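Local atomic coordinates of putative TIM-barrel metal-dependent hydrolase (Mycobacterium avium subsp. paratuberculosis S397, PDB entry 4DZI), a protein that is a putative TIM-barrel amidohydrolase that binds two cadmium ions in a bimetal site and is probably a metal-dependent hydrolase. Residues R8-D13 with D387-L392; R25-K30 with V143-L148; A371-F376 with K383-N388. All blocks are in the same frame, centred on the assembly; numbering follows the deposited sequence.

Overall arrangement
Contacts 1 and 3 form one neighbourhood, their centres about 11 Å apart, and contact 2 stands apart, across the chain's centre from contact 3. Contacts 1 and 3 share helix 378-393, including Asp-387 and Asn-388: contact 1 lays it against strand 9-15, near the start of the chain, and contact 3 folds the loop just ahead of it back onto its flank. Contact 2 joins the loop after strand 9-15 to helix 136-153, its centre about 30 Å from that of contact 1 and 39 Å from that of contact 3. Along the chain it closes before contact 3 opens and is nested between the segments of contact 1, which bring the two ends of the amidohydrolase fold together beside the metal centre.

Contact 1: residues R8-D13 with D387-L392; sequences RVIDVD and DNALDL. With CD (cadmium ion), chain Q.
Asp-13 OD1 binds a cadmium ion at 2.2 Å, and one residue earlier on the same strand Val-12 leans on Ala-389 of the last long helix; metal site and helix packing meet in strand 9-15. This is the first strand of the TIM-barrel amidohydrolase fold. The second carboxylate oxygen, Asp-13 OD2, is a longer ligand at 2.6 Å, and His-15, His-230, Glu-293 and Asp-356 complete the shell. At Val-12, just before Asp-13, the chain turns a corner, and an Asx turn spans it: Asp-13 N gives its hydrogen to Asp-11 OD1 at 3.1 Å, on the anti side of the carboxylate and 29° out of its plane. Ser-355 OG is hydrogen-bonded to the other oxygen, OD2, so the turn is tied to the neighbouring loop.

Ile-10 and Val-12 face the helix, whereas Asp-11 between them points away from it. Ile-10 holds CG2 anti to its backbone N (CG1 at chi1 -54°), which brings that methyl against Ala-389. The small alanine side chain lets strand and helix come close, Ile-10 CA lying 6.6 Å from Ala-389 CA, and Ile-10 is also backbone-bonded to Met-385, one turn earlier in the helix. Leu-390, whose CB does not point at the strand, brings its CG back to 4.3 Å from Ile-10 CG1. Ala-389 CB touches both strand residues, 3.5 Å from Ile-10 CG2 and 3.7 Å from Val-12 CG1.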
ATOM      1  N   ARG C   8      16.535  32.441  12.893  1.00 16.75           N
ATOM      2  CA  ARG C   8      16.704  31.788  11.567  1.00 15.39           C
ATOM      3  C   ARG C   8      16.186  30.375  11.684  1.00 15.75           C
ATOM      4  O   ARG C   8      16.220  29.793  12.744  1.00 16.85           O
ATOM      5  CB  ARG C   8      18.167  31.778  11.133  1.00 19.01           C
ATOM      6  CG  ARG C   8      18.737  33.185  10.908  1.00 23.24           C
ATOM      7  CD  ARG C   8      20.265  33.157  11.003  1.00 23.36           C
ATOM      8  NE  ARG C   8      20.709  32.830  12.365  1.00 20.09           N
ATOM      9  CZ  ARG C   8      21.972  32.554  12.686  1.00 25.33           C
ATOM     10  NH1 ARG C   8      22.314  32.255  13.940  1.00 25.21           N
ATOM     11  NH2 ARG C   8      22.893  32.561  11.732  1.00 25.65           N
ATOM     12  N   VAL C   9      15.741  29.817  10.561  1.00 14.38           N
ATOM     13  CA  VAL C   9      15.197  28.466  10.593  1.00 12.29           C
ATOM     14  C   VAL C   9      16.192  27.457  10.057  1.00 14.13           C
ATOM     15  O   VAL C   9      17.205  27.814   9.442  1.00 15.32           O
ATOM     16  CB  VAL C   9      13.867  28.394   9.826  1.00 13.53           C
ATOM     17  CG1 VAL C   9      12.866  29.382  10.428  1.00 17.65           C
ATOM     18  CG2 VAL C   9      14.056  28.688   8.340  1.00 14.92           C
ATOM     19  N   ILE C  10      15.918  26.167  10.284  1.00 12.89           N
ATOM     20  CA  ILE C  10      16.734  25.095   9.743  1.00 10.20           C
ATOM     21  C   ILE C  10      15.765  24.315   8.829  1.00 15.66           C
ATOM     22  O   ILE C  10      14.797  23.775   9.316  1.00 14.84           O
ATOM     23  CB  ILE C  10      17.230  24.160  10.861  1.00 14.32           C
ATOM     24  CG1 ILE C  10      17.961  24.963  11.953  1.00 18.37           C
ATOM     25  CG2 ILE C  10      18.074  23.011  10.268  1.00 13.54           C
ATOM     26  CD1 ILE C  10      19.278  25.550  11.526  1.00 21.35           C
ATOM     27  N   ASP C  11      16.010  24.330   7.528  1.00 12.24           N
ATOM     28  CA  ASP C  11      15.092  23.744   6.524  1.00 13.73           C
ATOM     29  C   ASP C  11      15.622  22.372   6.144  1.00 13.87           C
ATOM     30  O   ASP C  11      16.706  22.269   5.535  1.00 12.99           O
ATOM     31  CB  ASP C  11      15.083  24.677   5.303  1.00 11.81           C
ATOM     32  CG  ASP C  11      13.945  24.380   4.341  1.00 15.73           C
ATOM     33  OD1 ASP C  11      13.528  23.209   4.289  1.00 13.82           O
ATOM     34  OD2 ASP C  11      13.486  25.312   3.626  1.00 14.61           O
ATOM     35  N   VAL C  12      14.902  21.292   6.487  1.00 11.64           N
ATOM     36  CA  VAL C  12      15.451  19.953   6.224  1.00 10.81           C
ATOM     37  C   VAL C  12      15.166  19.444   4.803  1.00  9.08           C
ATOM     38  O   VAL C  12      15.543  18.325   4.451  1.00 11.60           O
ATOM     39  CB  VAL C  12      14.989  18.903   7.267  1.00 11.33           C
ATOM     40  CG1 VAL C  12      15.282  19.399   8.713  1.00 12.58           C
ATOM     41  CG2 VAL C  12      13.510  18.549   7.107  1.00 14.42           C
ATOM     42  N   ASP C  13      14.531  20.271   3.979  1.00 12.00           N
ATOM     43  CA  ASP C  13      14.250  19.816   2.609  1.00 10.89           C
ATOM     44  C   ASP C  13      14.486  20.948   1.639  1.00  9.91           C
ATOM     45  O   ASP C  13      13.599  21.771   1.383  1.00 13.01           O
ATOM     46  CB  ASP C  13      12.799  19.354   2.451  1.00  9.17           C
ATOM     47  CG  ASP C  13      12.570  18.623   1.153  1.00 12.06           C
ATOM     48  OD1 ASP C  13      13.513  18.538   0.313  1.00 11.92           O
ATOM     49  OD2 ASP C  13      11.415  18.172   0.969  1.00 13.53           O
ATOM     50  N   ASP C 387      14.742  23.762  16.221  1.00 13.65           N
ATOM     51  CA  ASP C 387      15.517  22.943  17.140  1.00 14.73           C
ATOM     52  C   ASP C 387      15.363  21.436  16.986  1.00 15.23           C
ATOM     53  O   ASP C 387      16.280  20.671  17.328  1.00 15.91           O
ATOM     54  CB  ASP C 387      15.249  23.386  18.556  1.00 17.80           C
ATOM     55  CG  ASP C 387      15.857  24.754  18.828  1.00 31.60           C
ATOM     56  OD1 ASP C 387      16.992  24.995  18.377  1.00 28.70           O
ATOM     57  OD2 ASP C 387      15.213  25.576  19.470  1.00 26.91           O
ATOM     58  N   ASN C 388      14.220  20.972  16.477  1.00 13.66           N
ATOM     59  CA  ASN C 388      14.124  19.535  16.276  1.00 15.35           C
ATOM     60  C   ASN C 388      15.147  19.052  15.254  1.00 11.89           C
ATOM     61  O   ASN C 388      15.664  17.956  15.368  1.00 14.59           O
ATOM     62  CB  ASN C 388      12.741  19.152  15.771  1.00 12.78           C
ATOM     63  CG  ASN C 388      11.672  19.332  16.840  1.00 16.00           C
ATOM     64  OD1 ASN C 388      11.969  19.432  18.030  1.00 16.84           O
ATOM     65  ND2 ASN C 388      10.427  19.368  16.418  1.00 13.95           N
ATOM     66  N   ALA C 389      15.392  19.847  14.220  1.00 12.05           N
ATOM     67  CA  ALA C 389      16.389  19.488  13.194  1.00 11.47           C
ATOM     68  C   ALA C 389      17.784  19.422  13.829  1.00 11.96           C
ATOM     69  O   ALA C 389      18.571  18.565  13.492  1.00 13.46           O
ATOM     70  CB  ALA C 389      16.377  20.496  12.058  1.00 12.72           C
ATOM     71  N   LEU C 390      18.075  20.362  14.737  1.00 15.68           N
ATOM     72  CA  LEU C 390      19.377  20.346  15.401  1.00 18.19           C
ATOM     73  C   LEU C 390      19.470  19.122  16.306  1.00 15.82           C
ATOM     74  O   LEU C 390      20.520  18.475  16.373  1.00 17.47           O
ATOM     75  CB  LEU C 390      19.590  21.656  16.177  1.00 15.17           C
ATOM     76  CG  LEU C 390      19.741  22.843  15.231  1.00 16.95           C
ATOM     77  CD1 LEU C 390      19.626  24.158  16.003  1.00 20.36           C
ATOM     78  CD2 LEU C 390      21.081  22.760  14.513  1.00 24.56           C
ATOM     79  N   ASP C 391      18.352  18.740  16.933  1.00 15.90           N
ATOM     80  CA  ASP C 391      18.326  17.495  17.710  1.00 18.54           C
ATOM     81  C   ASP C 391      18.622  16.251  16.832  1.00 18.98           C
ATOM     82  O   ASP C 391      19.392  15.355  17.200  1.00 19.00           O
ATOM     83  CB  ASP C 391      16.942  17.297  18.309  1.00 16.39           C
ATOM     84  CG  ASP C 391      16.624  18.235  19.477  1.00 25.88           C
ATOM     85  OD1 ASP C 391      17.490  18.976  19.993  1.00 21.95           O
ATOM     86  OD2 ASP C 391      15.448  18.234  19.878  1.00 22.87           O
ATOM     87  N   LEU C 392      17.984  16.193  15.657  1.00 12.77           N
ATOM     88  CA  LEU C 392      18.209  15.120  14.710  1.00 13.14           C
ATOM     89  C   LEU C 392      19.685  14.960  14.330  1.00 15.51           C
ATOM     90  O   LEU C 392      20.180  13.847  14.287  1.00 15.43           O
ATOM     91  CB  LEU C 392      17.356  15.353  13.455  1.00 11.30           C
ATOM     92  CG  LEU C 392      17.710  14.506  12.237  1.00 12.81           C
ATOM     93  CD1 LEU C 392      17.345  13.013  12.400  1.00 14.23           C
ATOM     94  CD2 LEU C 392      16.957  15.115  11.035  1.00 16.39           C
TER
HETATM   95 CD    CD Q 502      12.425  17.412  -1.273  1.00 12.10          CD

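Contact 2: residues R25-K30 with V143-L148; sequences RHLDKK and VHAFNL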
ATOM      1  N   ARG C  25      31.314  13.180 -13.949  1.00 20.42           N
ATOM      2  CA  ARG C  25      32.528  13.982 -13.744  1.00 19.58           C
ATOM      3  C   ARG C  25      33.621  13.178 -13.076  1.00 23.49           C
ATOM      4  O   ARG C  25      34.799  13.268 -13.466  1.00 25.39           O
ATOM      5  CB  ARG C  25      32.218  15.240 -12.915  1.00 18.62           C
ATOM      6  CG  ARG C  25      33.434  16.162 -12.761  1.00 28.69           C
ATOM      7  CD  ARG C  25      33.130  17.368 -11.873  1.00 16.39           C
ATOM      8  NE  ARG C  25      31.977  18.118 -12.358  1.00 19.02           N
ATOM      9  CZ  ARG C  25      31.448  19.167 -11.728  1.00 16.07           C
ATOM     10  NH1 ARG C  25      31.996  19.618 -10.585  1.00 17.34           N
ATOM     11  NH2 ARG C  25      30.393  19.772 -12.241  1.00 22.60           N
ATOM     12  N   HIS C  26      33.251  12.391 -12.067  1.00 17.59           N
ATOM     13  CA  HIS C  26      34.228  11.572 -11.346  1.00 17.26           C
ATOM     14  C   HIS C  26      33.960  10.085 -11.429  1.00 21.58           C
ATOM     15  O   HIS C  26      34.346   9.325 -10.542  1.00 24.12           O
ATOM     16  CB  HIS C  26      34.325  12.016  -9.889  1.00 20.99           C
ATOM     17  CG  HIS C  26      34.688  13.468  -9.736  1.00 23.00           C
ATOM     18  ND1 HIS C  26      35.937  13.947 -10.027  1.00 25.43           N
ATOM     19  CD2 HIS C  26      33.928  14.563  -9.356  1.00 21.55           C
ATOM     20  CE1 HIS C  26      35.964  15.280  -9.825  1.00 25.56           C
ATOM     21  NE2 HIS C  26      34.736  15.663  -9.415  1.00 24.12           N
ATOM     22  N   LEU C  27      33.303   9.657 -12.507  1.00 19.45           N
ATOM     23  CA  LEU C  27      32.988   8.248 -12.698  1.00 18.05           C
ATOM     24  C   LEU C  27      34.159   7.465 -13.272  1.00 23.11           C
ATOM     25  O   LEU C  27      34.768   7.902 -14.247  1.00 22.75           O
ATOM     26  CB  LEU C  27      31.784   8.106 -13.620  1.00 20.26           C
ATOM     27  CG  LEU C  27      31.213   6.721 -13.900  1.00 18.23           C
ATOM     28  CD1 LEU C  27      30.569   6.166 -12.638  1.00 20.91           C
ATOM     29  CD2 LEU C  27      30.214   6.809 -15.047  1.00 20.23           C
ATOM     30  N   ASP C  28      34.425   6.307 -12.679  1.00 21.38           N
ATOM     31  CA  ASP C  28      35.434   5.370 -13.205  1.00 30.16           C
ATOM     32  C   ASP C  28      35.102   5.038 -14.677  1.00 27.23           C
ATOM     33  O   ASP C  28      33.983   4.657 -14.991  1.00 25.87           O
ATOM     34  CB  ASP C  28      35.445   4.112 -12.332  1.00 35.15           C
ATOM     35  CG  ASP C  28      36.446   3.070 -12.809  1.00 52.82           C
ATOM     36  OD1 ASP C  28      36.882   3.128 -13.982  1.00 44.93           O
ATOM     37  OD2 ASP C  28      36.792   2.184 -12.003  1.00 52.92           O
ATOM     38  N   LYS C  29      36.052   5.205 -15.596  1.00 28.68           N
ATOM     39  CA  LYS C  29      35.742   5.010 -17.016  1.00 34.12           C
ATOM     40  C   LYS C  29      35.233   3.608 -17.336  1.00 21.26           C
ATOM     41  O   LYS C  29      34.617   3.404 -18.368  1.00 23.86           O
ATOM     42  CB  LYS C  29      36.931   5.359 -17.905  1.00 30.27           C
ATOM     43  CG  LYS C  29      38.280   5.100 -17.265  1.00 61.33           C
ATOM     44  CD  LYS C  29      38.991   3.905 -17.874  1.00 72.55           C
ATOM     45  CE  LYS C  29      40.480   3.978 -17.578  1.00 64.74           C
ATOM     46  NZ  LYS C  29      41.274   3.196 -18.562  1.00 73.74           N
ATOM     47  N   LYS C  30      35.467   2.669 -16.430  1.00 21.49           N
ATOM     48  CA  LYS C  30      34.954   1.317 -16.572  1.00 28.48           C
ATOM     49  C   LYS C  30      33.435   1.346 -16.709  1.00 24.80           C
ATOM     50  O   LYS C  30      32.841   0.477 -17.344  1.00 23.23           O
ATOM     51  CB  LYS C  30      35.342   0.470 -15.367  1.00 28.81           C
ATOM     52  CG  LYS C  30      34.733  -0.924 -15.416  1.00 29.22           C
ATOM     53  CD  LYS C  30      35.125  -1.775 -14.216  1.00 33.04           C
ATOM     54  CE  LYS C  30      34.611  -3.199 -14.384  1.00 45.31           C
ATOM     55  NZ  LYS C  30      34.772  -4.009 -13.144  1.00 56.10           N
ATOM     56  N   VAL C 143      27.215   5.919  -7.365  1.00 13.00           N
ATOM     57  CA  VAL C 143      26.928   6.617  -6.129  1.00 12.95           C
ATOM     58  C   VAL C 143      28.233   7.297  -5.669  1.00 18.04           C
ATOM     59  O   VAL C 143      28.227   8.461  -5.255  1.00 14.80           O
ATOM     60  CB  VAL C 143      26.371   5.647  -5.064  1.00 13.91           C
ATOM     61  CG1 VAL C 143      26.450   6.238  -3.670  1.00 19.17           C
ATOM     62  CG2 VAL C 143      24.927   5.258  -5.410  1.00 15.63           C
ATOM     63  N   HIS C 144      29.371   6.613  -5.792  1.00 16.74           N
ATOM     64  CA  HIS C 144      30.615   7.261  -5.373  1.00 17.97           C
ATOM     65  C   HIS C 144      30.926   8.486  -6.224  1.00 17.76           C
ATOM     66  O   HIS C 144      31.286   9.558  -5.689  1.00 16.80           O
ATOM     67  CB  HIS C 144      31.794   6.261  -5.329  1.00 17.86           C
ATOM     68  CG  HIS C 144      33.030   6.850  -4.740  1.00 17.00           C
ATOM     69  ND1 HIS C 144      33.056   7.346  -3.477  1.00 18.18           N
ATOM     70  CD2 HIS C 144      34.293   7.067  -5.283  1.00 23.12           C
ATOM     71  CE1 HIS C 144      34.292   7.836  -3.223  1.00 23.42           C
ATOM     72  NE2 HIS C 144      35.045   7.657  -4.326  1.00 19.91           N
ATOM     73  N   ALA C 145      30.762   8.369  -7.546  1.00 15.59           N
ATOM     74  CA  ALA C 145      31.014   9.493  -8.471  1.00 15.49           C
ATOM     75  C   ALA C 145      30.152  10.693  -8.091  1.00 14.70           C
ATOM     76  O   ALA C 145      30.623  11.838  -7.996  1.00 16.30           O
ATOM     77  CB  ALA C 145      30.683   9.081  -9.896  1.00 20.30           C
ATOM     78  N   PHE C 146      28.873  10.415  -7.832  1.00 14.53           N
ATOM     79  CA  PHE C 146      27.946  11.432  -7.436  1.00 13.53           C
ATOM     80  C   PHE C 146      28.366  12.141  -6.136  1.00 11.38           C
ATOM     81  O   PHE C 146      28.280  13.373  -6.030  1.00 14.23           O
ATOM     82  CB  PHE C 146      26.538  10.810  -7.243  1.00 13.28           C
ATOM     83  CG  PHE C 146      25.532  11.785  -6.659  1.00 13.26           C
ATOM     84  CD1 PHE C 146      24.915  12.713  -7.475  1.00 17.67           C
ATOM     85  CD2 PHE C 146      25.245  11.795  -5.295  1.00 15.42           C
ATOM     86  CE1 PHE C 146      23.987  13.611  -6.954  1.00 17.05           C
ATOM     87  CE2 PHE C 146      24.353  12.727  -4.756  1.00 13.96           C
ATOM     88  CZ  PHE C 146      23.725  13.632  -5.608  1.00 16.59           C
ATOM     89  N   ASN C 147      28.774  11.355  -5.147  1.00 13.48           N
ATOM     90  CA  ASN C 147      29.153  11.896  -3.854  1.00 14.23           C
ATOM     91  C   ASN C 147      30.405  12.772  -4.003  1.00 16.65           C
ATOM     92  O   ASN C 147      30.506  13.794  -3.341  1.00 15.54           O
ATOM     93  CB  ASN C 147      29.414  10.753  -2.886  1.00 12.57           C
ATOM     94  CG  ASN C 147      28.139  10.071  -2.429  1.00 11.60           C
ATOM     95  OD1 ASN C 147      27.044  10.591  -2.616  1.00 14.65           O
ATOM     96  ND2 ASN C 147      28.291   8.916  -1.784  1.00 10.62           N
ATOM     97  N   LEU C 148      31.336  12.371  -4.873  1.00 16.46           N
ATOM     98  CA  LEU C 148      32.517  13.207  -5.155  1.00 19.66           C
ATOM     99  C   LEU C 148      32.074  14.529  -5.782  1.00 18.62           C
ATOM    100  O   LEU C 148      32.541  15.598  -5.394  1.00 18.19           O
ATOM    101  CB  LEU C 148      33.491  12.467  -6.089  1.00 16.02           C
ATOM    102  CG  LEU C 148      34.279  11.279  -5.495  1.00 15.42           C
ATOM    103  CD1 LEU C 148      35.011  10.465  -6.556  1.00 20.15           C
ATOM    104  CD2 LEU C 148      35.266  11.811  -4.469  1.00 21.23           C
TER
HETATM  105  O   HOH W   1      30.737  12.754 -10.731  1.00 17.77           O
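Van der Waals packing carries most of this junction, where His-26 and Leu-27 of a loop lie against Ala-145 and Leu-148, one helical turn apart. The Ala-145 methyl packs against the loop backbone, its CB 3.7 Å from both His-26 O and Leu-27 CA, and Leu-27 CD1 adds a looser touch on it. Leu-148 bears on the base of the histidine side chain, with CD1 3.7 Å from His-26 CB, while its own CB approaches the ring obliquely near CD2.

The polar part is a water bridge. His-26 N donates to a water at 2.9 Å, and that water gives a weak bond to the Ala-145 carbonyl, which also lies near the plane of the His-26 ring at its edge. Two neighbours help set the ring: Arg-25 CG lies over one face, 3.6 Å above the plane but shifted toward the ring's margin, and Glu-152 OE1 is hydrogen-bonded to NE2.

Around the contact, Arg-25 forms salt bridges to Asp-21, Glu-152 and Asp-153, the last two at the end of helix 136-153. The loop follows strand 9-15; Phe-146, pointing away from it, reaches Pro-122, just past strand 115-121, and helix 174-186 packs beside His-144, Asn-147 and Leu-148.

Contact 3: residues A371-F376 with K383-N388; sequences AELKGF and KIMRDN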
ATOM      1  N   ALA C 371       2.489  29.266   8.704  1.00 21.01           N
ATOM      2  CA  ALA C 371       1.043  29.424   8.535  1.00 26.11           C
ATOM      3  C   ALA C 371       0.304  28.141   8.949  1.00 18.22           C
ATOM      4  O   ALA C 371      -0.859  28.213   9.365  1.00 26.94           O
ATOM      5  CB  ALA C 371       0.686  29.826   7.096  1.00 26.53           C
ATOM      6  N   GLU C 372       0.987  26.990   8.862  1.00 20.00           N
ATOM      7  CA  GLU C 372       0.394  25.685   9.215  1.00 23.64           C
ATOM      8  C   GLU C 372       0.519  25.344  10.699  1.00 22.77           C
ATOM      9  O   GLU C 372       0.076  24.268  11.125  1.00 19.85           O
ATOM     10  CB  GLU C 372       1.050  24.552   8.412  1.00 20.15           C
ATOM     11  CG  GLU C 372       1.280  24.856   6.939  1.00 23.29           C
ATOM     12  CD  GLU C 372       0.005  25.311   6.258  1.00 31.27           C
ATOM     13  OE1 GLU C 372      -1.087  25.026   6.793  1.00 29.52           O
ATOM     14  OE2 GLU C 372       0.094  25.959   5.202  1.00 31.94           O
ATOM     15  N   LEU C 373       1.143  26.238  11.486  1.00 18.12           N
ATOM     16  CA  LEU C 373       1.457  25.936  12.879  1.00 20.70           C
ATOM     17  C   LEU C 373       0.654  26.769  13.898  1.00 25.45           C
ATOM     18  O   LEU C 373       1.010  26.831  15.077  1.00 23.99           O
ATOM     19  CB  LEU C 373       2.967  26.143  13.113  1.00 16.28           C
ATOM     20  CG  LEU C 373       3.872  25.251  12.232  1.00 16.81           C
ATOM     21  CD1 LEU C 373       5.344  25.528  12.514  1.00 19.49           C
ATOM     22  CD2 LEU C 373       3.576  23.782  12.505  1.00 17.16           C
ATOM     23  N   LYS C 374      -0.424  27.400  13.454  1.00 25.26           N
ATOM     24  CA  LYS C 374      -1.207  28.222  14.377  1.00 30.98           C
ATOM     25  C   LYS C 374      -1.745  27.397  15.561  1.00 28.21           C
ATOM     26  O   LYS C 374      -2.128  27.947  16.591  1.00 34.58           O
ATOM     27  CB  LYS C 374      -2.325  28.955  13.639  1.00 39.42           C
ATOM     28  CG  LYS C 374      -1.831  29.890  12.540  1.00 45.07           C
ATOM     29  CD  LYS C 374      -2.993  30.396  11.687  1.00 80.92           C
ATOM     30  CE  LYS C 374      -2.553  30.835  10.293  1.00 70.50           C
ATOM     31  NZ  LYS C 374      -1.766  32.101  10.298  1.00 71.93           N
ATOM     32  N   GLY C 375      -1.746  26.079  15.444  1.00 28.12           N
ATOM     33  CA  GLY C 375      -2.172  25.265  16.588  1.00 37.53           C
ATOM     34  C   GLY C 375      -1.116  24.990  17.659  1.00 49.81           C
ATOM     35  O   GLY C 375      -1.305  24.125  18.513  1.00 42.82           O
ATOM     36  N   PHE C 376      -0.004  25.717  17.632  1.00 22.62           N
ATOM     37  CA  PHE C 376       1.129  25.379  18.491  1.00 16.00           C
ATOM     38  C   PHE C 376       1.602  26.602  19.280  1.00 16.50           C
ATOM     39  O   PHE C 376       1.532  27.705  18.780  1.00 22.68           O
ATOM     40  CB  PHE C 376       2.281  24.896  17.613  1.00 20.17           C
ATOM     41  CG  PHE C 376       2.076  23.512  17.059  1.00 21.76           C
ATOM     42  CD1 PHE C 376       2.435  22.403  17.802  1.00 17.98           C
ATOM     43  CD2 PHE C 376       1.540  23.338  15.785  1.00 18.88           C
ATOM     44  CE1 PHE C 376       2.240  21.112  17.299  1.00 23.02           C
ATOM     45  CE2 PHE C 376       1.342  22.051  15.275  1.00 19.94           C
ATOM     46  CZ  PHE C 376       1.697  20.952  16.036  1.00 22.80           C
ATOM     47  N   LYS C 383      10.627  24.611  18.021  1.00 15.60           N
ATOM     48  CA  LYS C 383      11.136  23.258  17.863  1.00 14.93           C
ATOM     49  C   LYS C 383      10.957  22.822  16.423  1.00 13.45           C
ATOM     50  O   LYS C 383      11.879  22.295  15.803  1.00 11.82           O
ATOM     51  CB  LYS C 383      10.395  22.243  18.753  1.00 14.48           C
ATOM     52  CG  LYS C 383      10.653  22.438  20.239  1.00 17.89           C
ATOM     53  CD  LYS C 383       9.886  21.386  21.020  1.00 18.40           C
ATOM     54  CE  LYS C 383      10.373  21.416  22.471  1.00 31.70           C
ATOM     55  NZ  LYS C 383       9.857  20.290  23.300  1.00 43.00           N
ATOM     56  N   ILE C 384       9.745  23.009  15.905  1.00 13.41           N
ATOM     57  CA  ILE C 384       9.423  22.535  14.549  1.00 14.04           C
ATOM     58  C   ILE C 384      10.248  23.259  13.480  1.00 16.78           C
ATOM     59  O   ILE C 384      10.753  22.643  12.517  1.00 11.56           O
ATOM     60  CB  ILE C 384       7.922  22.700  14.288  1.00 13.52           C
ATOM     61  CG1 ILE C 384       7.165  21.697  15.183  1.00 15.98           C
ATOM     62  CG2 ILE C 384       7.589  22.422  12.830  1.00 16.29           C
ATOM     63  CD1 ILE C 384       5.669  21.922  15.177  1.00 17.51           C
ATOM     64  N   MET C 385      10.420  24.565  13.659  1.00 14.97           N
ATOM     65  CA  MET C 385      11.158  25.356  12.666  1.00 12.31           C
ATOM     66  C   MET C 385      12.674  25.345  12.757  1.00 17.25           C
ATOM     67  O   MET C 385      13.361  25.743  11.817  1.00 15.70           O
ATOM     68  CB  MET C 385      10.678  26.818  12.725  1.00 16.07           C
ATOM     69  CG  MET C 385       9.199  27.018  12.420  1.00 14.09           C
ATOM     70  SD  MET C 385       8.679  26.428  10.777  1.00 15.41           S
ATOM     71  CE  MET C 385       9.571  27.496   9.662  1.00 13.70           C
ATOM     72  N   ARG C 386      13.202  24.893  13.883  1.00 12.79           N
ATOM     73  CA  ARG C 386      14.634  24.971  14.091  1.00 11.32           C
ATOM     74  C   ARG C 386      15.229  23.884  14.983  1.00 10.67           C
ATOM     75  O   ARG C 386      16.128  23.161  14.584  1.00 13.96           O
ATOM     76  CB  ARG C 386      14.932  26.346  14.687  1.00 18.37           C
ATOM     77  CG  ARG C 386      16.391  26.550  14.972  1.00 17.13           C
ATOM     78  CD  ARG C 386      16.628  27.928  15.542  1.00 17.56           C
ATOM     79  NE  ARG C 386      18.045  27.950  15.858  1.00 17.01           N
ATOM     80  CZ  ARG C 386      19.031  28.251  15.008  1.00 28.69           C
ATOM     81  NH1 ARG C 386      18.792  28.654  13.758  1.00 21.58           N
ATOM     82  NH2 ARG C 386      20.291  28.145  15.418  1.00 26.68           N
ATOM     83  N   ASP C 387      14.742  23.762  16.221  1.00 13.65           N
ATOM     84  CA  ASP C 387      15.517  22.943  17.140  1.00 14.73           C
ATOM     85  C   ASP C 387      15.363  21.436  16.986  1.00 15.23           C
ATOM     86  O   ASP C 387      16.280  20.671  17.328  1.00 15.91           O
ATOM     87  CB  ASP C 387      15.249  23.386  18.556  1.00 17.80           C
ATOM     88  CG  ASP C 387      15.857  24.754  18.828  1.00 31.60           C
ATOM     89  OD1 ASP C 387      16.992  24.995  18.377  1.00 28.70           O
ATOM     90  OD2 ASP C 387      15.213  25.576  19.470  1.00 26.91           O
ATOM     91  N   ASN C 388      14.220  20.972  16.477  1.00 13.66           N
ATOM     92  CA  ASN C 388      14.124  19.535  16.276  1.00 15.35           C
ATOM     93  C   ASN C 388      15.147  19.052  15.254  1.00 11.89           C
ATOM     94  O   ASN C 388      15.664  17.956  15.368  1.00 14.59           O
ATOM     95  CB  ASN C 388      12.741  19.152  15.771  1.00 12.78           C
ATOM     96  CG  ASN C 388      11.672  19.332  16.840  1.00 16.00           C
ATOM     97  OD1 ASN C 388      11.969  19.432  18.030  1.00 16.84           O
ATOM     98  ND2 ASN C 388      10.427  19.368  16.418  1.00 13.95           N
TER
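Leu-373 and Ile-384 reach toward each other tip to tip where the loop between helix 339-346 and helix 378-393 folds back on the latter; the leucine fork is the bump on the loop side. Its CD1 settles into the notch formed by Ile-384 and Met-385, 3.8 Å from Ile-384 CG2 and 3.9 Å from Met-385 SD, while CD2 lies against Ile-384 CD1. Met-385, bent at both chi2 (-59°) and chi3 (-65°), hooks its sulfur round to the leucine methyl.

The bump from the helix is Ile-384 CD1, received by the hollow between Leu-373 CD2 and the flat of Phe-376. This methyl stands almost on the ring normal, 4.0 Å from the ring centroid and 7° off axis, in a CH-pi contact. A type I beta turn from Leu-373 to Phe-376, closed by Phe-376 N to Leu-373 O at 3.0 Å, sets the two loop side chains on the same partner. Leu-339 and Ala-343 of helix 339-346 extend the apolar surroundings.

Across the contact the chemistry is methyl, thioether and aromatic face, which suggests that shape fit and burial of apolar surface, more than polar bonding, keep the loop against the helix to which a short connection already joins it.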